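Local coordinates for CELL WALL surface anchor family protein (Streptococcus pneumoniae, PDB 3ZGH), which probably mediates adhesion of pneumococci to host cells through its basic region domain, an MSCRAMM fold that binds keratin 10, at residues L74-N88 against G146-S158. Sequence-based numbering, arbitrary orientation.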
loop_
_atom_site.group_PDB
_atom_site.type_symbol
_atom_site.label_atom_id
_atom_site.label_comp_id
_atom_site.label_asym_id
_atom_site.label_seq_id
_atom_site.Cartn_x
_atom_site.Cartn_y
_atom_site.Cartn_z
ATOM N N LEU A 74 3.834 -18.221 0.125
ATOM C CA LEU A 74 2.456 -17.949 0.500
ATOM C C LEU A 74 2.126 -18.706 1.795
ATOM O O LEU A 74 2.386 -19.901 1.886
ATOM C CB LEU A 74 1.508 -18.429 -0.620
ATOM C CG LEU A 74 0.010 -18.257 -0.398
ATOM C CD1 LEU A 74 -0.375 -16.772 -0.168
ATOM C CD2 LEU A 74 -0.785 -18.809 -1.592
ATOM N N GLY A 75 1.530 -18.015 2.769
ATOM C CA GLY A 75 1.037 -18.668 3.973
ATOM C C GLY A 75 -0.062 -19.670 3.629
ATOM O O GLY A 75 -0.552 -19.715 2.503
ATOM N N ASN A 76 -0.452 -20.496 4.589
ATOM C CA ASN A 76 -1.459 -21.501 4.332
ATOM C C ASN A 76 -2.850 -20.880 4.369
ATOM O O ASN A 76 -3.445 -20.722 5.440
ATOM C CB ASN A 76 -1.371 -22.627 5.361
ATOM C CG ASN A 76 -2.422 -23.706 5.121
ATOM O OD1 ASN A 76 -3.028 -23.781 4.036
ATOM N ND2 ASN A 76 -2.651 -24.542 6.133
ATOM N N ILE A 77 -3.373 -20.506 3.204
ATOM C CA ILE A 77 -4.719 -19.950 3.145
ATOM C C ILE A 77 -5.600 -20.855 2.286
ATOM O O ILE A 77 -6.528 -20.394 1.618
ATOM C CB ILE A 77 -4.710 -18.529 2.587
ATOM C CG1 ILE A 77 -3.981 -18.470 1.251
ATOM C CG2 ILE A 77 -4.022 -17.573 3.574
ATOM C CD1 ILE A 77 -4.114 -17.102 0.546
ATOM N N SER A 78 -5.307 -22.153 2.315
ATOM C CA SER A 78 -5.987 -23.091 1.442
ATOM C C SER A 78 -7.485 -23.132 1.763
ATOM O O SER A 78 -8.282 -23.511 0.923
ATOM C CB SER A 78 -5.356 -24.491 1.554
ATOM O OG SER A 78 -5.376 -24.956 2.896
ATOM N N SER A 79 -7.869 -22.728 2.967
ATOM C CA SER A 79 -9.279 -22.750 3.316
ATOM C C SER A 79 -9.988 -21.406 3.010
ATOM O O SER A 79 -11.175 -21.236 3.306
ATOM C CB SER A 79 -9.460 -23.145 4.785
ATOM O OG SER A 79 -9.247 -22.048 5.644
ATOM N N MET A 80 -9.265 -20.464 2.410
ATOM C CA MET A 80 -9.864 -19.175 2.076
ATOM C C MET A 80 -10.910 -19.383 1.000
ATOM O O MET A 80 -10.675 -20.059 0.012
ATOM C CB MET A 80 -8.803 -18.167 1.601
ATOM C CG MET A 80 -9.370 -16.778 1.308
ATOM S SD MET A 80 -8.070 -15.663 0.832
ATOM C CE MET A 80 -7.212 -15.338 2.369
ATOM N N ARG A 81 -12.111 -18.869 1.216
ATOM C CA ARG A 81 -13.136 -18.971 0.184
ATOM C C ARG A 81 -12.814 -18.072 -1.032
ATOM O O ARG A 81 -12.269 -16.963 -0.884
ATOM C CB ARG A 81 -14.520 -18.704 0.783
ATOM C CG ARG A 81 -14.869 -17.257 1.087
ATOM C CD ARG A 81 -16.292 -17.128 1.702
ATOM N NE ARG A 81 -17.069 -16.034 1.094
ATOM C CZ ARG A 81 -17.165 -14.797 1.583
ATOM N NH1 ARG A 81 -16.543 -14.453 2.705
ATOM N NH2 ARG A 81 -17.896 -13.886 0.945
ATOM N N PRO A 82 -13.105 -18.568 -2.250
ATOM C CA PRO A 82 -12.699 -17.811 -3.442
ATOM C C PRO A 82 -13.308 -16.415 -3.490
ATOM O O PRO A 82 -12.668 -15.522 -4.043
ATOM C CB PRO A 82 -13.260 -18.633 -4.612
ATOM C CG PRO A 82 -13.528 -20.001 -4.068
ATOM C CD PRO A 82 -13.753 -19.851 -2.576
ATOM N N GLY A 83 -14.535 -16.238 -2.984
ATOM C CA GLY A 83 -15.190 -14.942 -3.029
ATOM C C GLY A 83 -14.955 -14.025 -1.832
ATOM O O GLY A 83 -15.511 -12.917 -1.806
ATOM N N TYR A 84 -14.164 -14.468 -0.838
ATOM C CA TYR A 84 -13.687 -13.578 0.224
ATOM C C TYR A 84 -12.983 -12.432 -0.459
ATOM O O TYR A 84 -12.380 -12.640 -1.500
ATOM C CB TYR A 84 -12.657 -14.313 1.093
ATOM C CG TYR A 84 -12.017 -13.527 2.214
ATOM C CD1 TYR A 84 -12.768 -13.066 3.288
ATOM C CD2 TYR A 84 -10.653 -13.311 2.234
ATOM C CE1 TYR A 84 -12.163 -12.381 4.349
ATOM C CE2 TYR A 84 -10.035 -12.621 3.283
ATOM C CZ TYR A 84 -10.801 -12.174 4.339
ATOM O OH TYR A 84 -10.208 -11.515 5.395
ATOM N N SER A 85 -13.025 -11.231 0.103
ATOM C CA SER A 85 -12.373 -10.105 -0.546
ATOM C C SER A 85 -11.868 -9.064 0.439
ATOM O O SER A 85 -12.543 -8.792 1.452
ATOM C CB SER A 85 -13.353 -9.428 -1.523
ATOM O OG SER A 85 -12.629 -8.545 -2.371
ATOM N N ILE A 86 -10.717 -8.466 0.129
ATOM C CA ILE A 86 -10.143 -7.417 0.990
ATOM C C ILE A 86 -9.859 -6.103 0.243
ATOM O O ILE A 86 -9.591 -6.121 -0.954
ATOM C CB ILE A 86 -8.824 -7.875 1.653
ATOM C CG1 ILE A 86 -7.810 -8.305 0.599
ATOM C CG2 ILE A 86 -9.077 -9.026 2.642
ATOM C CD1 ILE A 86 -6.391 -8.440 1.153
ATOM N N TYR A 87 -9.941 -4.979 0.965
ATOM C CA TYR A 87 -9.473 -3.665 0.479
ATOM C C TYR A 87 -8.044 -3.419 0.964
ATOM O O TYR A 87 -7.652 -3.960 2.002
ATOM C CB TYR A 87 -10.336 -2.556 1.056
ATOM C CG TYR A 87 -11.776 -2.521 0.593
ATOM C CD1 TYR A 87 -12.097 -2.510 -0.760
ATOM C CD2 TYR A 87 -12.815 -2.444 1.514
ATOM C CE1 TYR A 87 -13.412 -2.427 -1.179
ATOM C CE2 TYR A 87 -14.123 -2.374 1.110
ATOM C CZ TYR A 87 -14.422 -2.372 -0.237
ATOM O OH TYR A 87 -15.735 -2.293 -0.635
ATOM N N ASN A 88 -7.264 -2.592 0.246
ATOM C CA ASN A 88 -5.951 -2.146 0.743
ATOM C C ASN A 88 -5.982 -0.660 1.171
ATOM O O ASN A 88 -4.941 -0.060 1.432
ATOM C CB ASN A 88 -4.858 -2.349 -0.310
ATOM C CG ASN A 88 -5.009 -1.412 -1.517
ATOM O OD1 ASN A 88 -6.099 -0.842 -1.752
ATOM N ND2 ASN A 88 -3.936 -1.300 -2.319
ATOM N N GLY A 146 -10.387 -13.737 -2.916
ATOM C CA GLY A 146 -9.709 -14.935 -2.440
ATOM C C GLY A 146 -9.105 -15.774 -3.559
ATOM O O GLY A 146 -8.002 -16.265 -3.388
ATOM N N PHE A 147 -9.781 -15.970 -4.694
ATOM C CA PHE A 147 -9.164 -16.832 -5.722
ATOM C C PHE A 147 -7.842 -16.242 -6.254
ATOM O O PHE A 147 -6.960 -16.993 -6.692
ATOM C CB PHE A 147 -10.120 -17.193 -6.882
ATOM C CG PHE A 147 -10.668 -16.013 -7.593
ATOM C CD1 PHE A 147 -9.916 -15.353 -8.556
ATOM C CD2 PHE A 147 -11.933 -15.544 -7.294
ATOM C CE1 PHE A 147 -10.422 -14.231 -9.202
ATOM C CE2 PHE A 147 -12.455 -14.440 -7.931
ATOM C CZ PHE A 147 -11.700 -13.769 -8.888
ATOM N N PHE A 148 -7.672 -14.917 -6.199
ATOM C CA PHE A 148 -6.373 -14.318 -6.541
ATOM C C PHE A 148 -5.363 -14.449 -5.374
ATOM O O PHE A 148 -4.179 -14.781 -5.582
ATOM C CB PHE A 148 -6.526 -12.834 -6.921
ATOM C CG PHE A 148 -7.059 -12.592 -8.333
ATOM C CD1 PHE A 148 -6.770 -13.464 -9.377
ATOM C CD2 PHE A 148 -7.828 -11.460 -8.609
ATOM C CE1 PHE A 148 -7.233 -13.202 -10.663
ATOM C CE2 PHE A 148 -8.297 -11.208 -9.881
ATOM C CZ PHE A 148 -8.006 -12.081 -10.915
ATOM N N ALA A 149 -5.816 -14.159 -4.156
ATOM C CA ALA A 149 -4.942 -14.218 -2.973
ATOM C C ALA A 149 -4.301 -15.601 -2.886
ATOM O O ALA A 149 -3.126 -15.742 -2.555
ATOM C CB ALA A 149 -5.752 -13.921 -1.717
ATOM N N LYS A 150 -5.077 -16.624 -3.230
ATOM C CA LYS A 150 -4.638 -18.003 -3.090
ATOM C C LYS A 150 -3.636 -18.419 -4.166
ATOM O O LYS A 150 -2.989 -19.468 -4.044
ATOM C CB LYS A 150 -5.839 -18.943 -3.111
ATOM C CG LYS A 150 -6.735 -18.813 -1.899
ATOM C CD LYS A 150 -8.106 -19.470 -2.146
ATOM C CE LYS A 150 -8.075 -20.938 -1.809
ATOM N NZ LYS A 150 -9.430 -21.557 -1.955
ATOM N N LYS A 151 -3.511 -17.609 -5.213
ATOM C CA LYS A 151 -2.479 -17.819 -6.214
ATOM C C LYS A 151 -1.187 -17.078 -5.832
ATOM O O LYS A 151 -0.218 -17.109 -6.579
ATOM C CB LYS A 151 -2.943 -17.332 -7.596
ATOM C CG LYS A 151 -4.108 -18.176 -8.244
ATOM C CD LYS A 151 -4.505 -17.573 -9.591
ATOM C CE LYS A 151 -5.761 -18.221 -10.197
ATOM N NZ LYS A 151 -5.526 -19.617 -10.663
ATOM N N GLY A 152 -1.167 -16.399 -4.693
ATOM C CA GLY A 152 0.036 -15.655 -4.312
ATOM C C GLY A 152 0.031 -14.247 -4.894
ATOM O O GLY A 152 1.072 -13.606 -4.951
ATOM N N TYR A 153 -1.137 -13.769 -5.345
ATOM C CA TYR A 153 -1.203 -12.431 -5.930
ATOM C C TYR A 153 -1.309 -11.354 -4.852
ATOM O O TYR A 153 -1.708 -11.628 -3.709
ATOM C CB TYR A 153 -2.373 -12.287 -6.899
ATOM C CG TYR A 153 -2.274 -13.150 -8.150
ATOM C CD1 TYR A 153 -1.133 -13.895 -8.422
ATOM C CD2 TYR A 153 -3.320 -13.198 -9.063
ATOM C CE1 TYR A 153 -1.037 -14.687 -9.577
ATOM C CE2 TYR A 153 -3.240 -13.982 -10.234
ATOM C CZ TYR A 153 -2.092 -14.730 -10.473
ATOM O OH TYR A 153 -1.972 -15.510 -11.606
ATOM N N GLY A 154 -0.979 -10.125 -5.224
ATOM C CA GLY A 154 -1.149 -9.006 -4.310
ATOM C C GLY A 154 -2.021 -7.908 -4.893
ATOM O O GLY A 154 -2.219 -7.804 -6.100
ATOM N N LEU A 155 -2.539 -7.074 -4.015
ATOM C CA LEU A 155 -3.326 -5.923 -4.410
ATOM C C LEU A 155 -2.412 -4.710 -4.262
ATOM O O LEU A 155 -1.951 -4.390 -3.138
ATOM C CB LEU A 155 -4.532 -5.803 -3.486
ATOM C CG LEU A 155 -5.477 -4.629 -3.737
ATOM C CD1 LEU A 155 -5.993 -4.634 -5.157
ATOM C CD2 LEU A 155 -6.632 -4.694 -2.745
ATOM N N THR A 156 -2.149 -4.042 -5.390
ATOM C CA THR A 156 -1.074 -3.052 -5.478
ATOM C C THR A 156 -1.632 -1.711 -5.941
ATOM O O THR A 156 -2.504 -1.656 -6.846
ATOM C CB THR A 156 0.028 -3.541 -6.448
ATOM O OG1 THR A 156 0.624 -4.764 -5.950
ATOM C CG2 THR A 156 1.131 -2.479 -6.654
ATOM N N SER A 157 -1.174 -0.632 -5.291
ATOM C CA SER A 157 -1.556 0.719 -5.637
ATOM C C SER A 157 -0.261 1.509 -5.811
ATOM O O SER A 157 0.728 1.264 -5.066
ATOM C CB SER A 157 -2.395 1.327 -4.511
ATOM O OG SER A 157 -3.665 0.665 -4.338
ATOM N N SER A 158 -0.215 2.428 -6.782
ATOM C CA SER A 158 0.998 3.242 -6.938
ATOM C C SER A 158 0.608 4.653 -7.308
ATOM O O SER A 158 -0.449 4.880 -7.930
ATOM C CB SER A 158 1.942 2.683 -8.010
ATOM O OG SER A 158 1.265 2.670 -9.268
#
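Gly146 N donates to Tyr84 O (2.7 Å) and Phe147 N to Pro82 O (3.0 Å) where the short helix of 146-158 begins, the latter in the carbonyl plane on a lone pair. The Arg81-Tyr84 type I turn thus receives the first N-H groups of the helix, and Gly146 CA rests against Arg81 O. Lys150 runs its aliphatic chain past Ile77 and Met80 before bending at chi3 (87°), which brings NZ almost head-on to Met80 O at 2.8 Å. At the far end of 74-88, Asn88 turns its amide so that ND2 points at Ser157 OG (2.8 Å, N-H...O 160°), with the hydroxyl oxygen close to the amide plane; Asn111 OD1 is a second partner of that hydroxyl.

Van der Waals packing fills in between these bonds, much of it methyl groups on backbone carbonyls. With CG anti to the backbone N (chi1 -177°) and the chain extended through chi2, Met80 lays SD over Gly146 CA at 3.7 Å and also touches Ala149 CB. Ile77 CD1 rests against the Ala149 carbonyl and the root of Lys150, while Leu74 CD2 packs on Lys150 O at 3.4 Å, next to Gly152, whose positive phi belongs to the Schellman motif that follows the helical turn. Pro82 CB meets Phe147 CB at the exposed margin. Leu155 CD2 packs against the backbone at Ile86 O and Asn88 N, its side chain crossing that of Asn88 at about a right angle.

Strand 85-87 is central in a three-stranded antiparallel sheet beside 143-145, whose chain continues directly into helix 146-149; strand 154-162 belongs to the seven-stranded sheet, between 57-65 and 109-114, so the contact ties the two sheets together, with Met144 and Val64 lining the same interior.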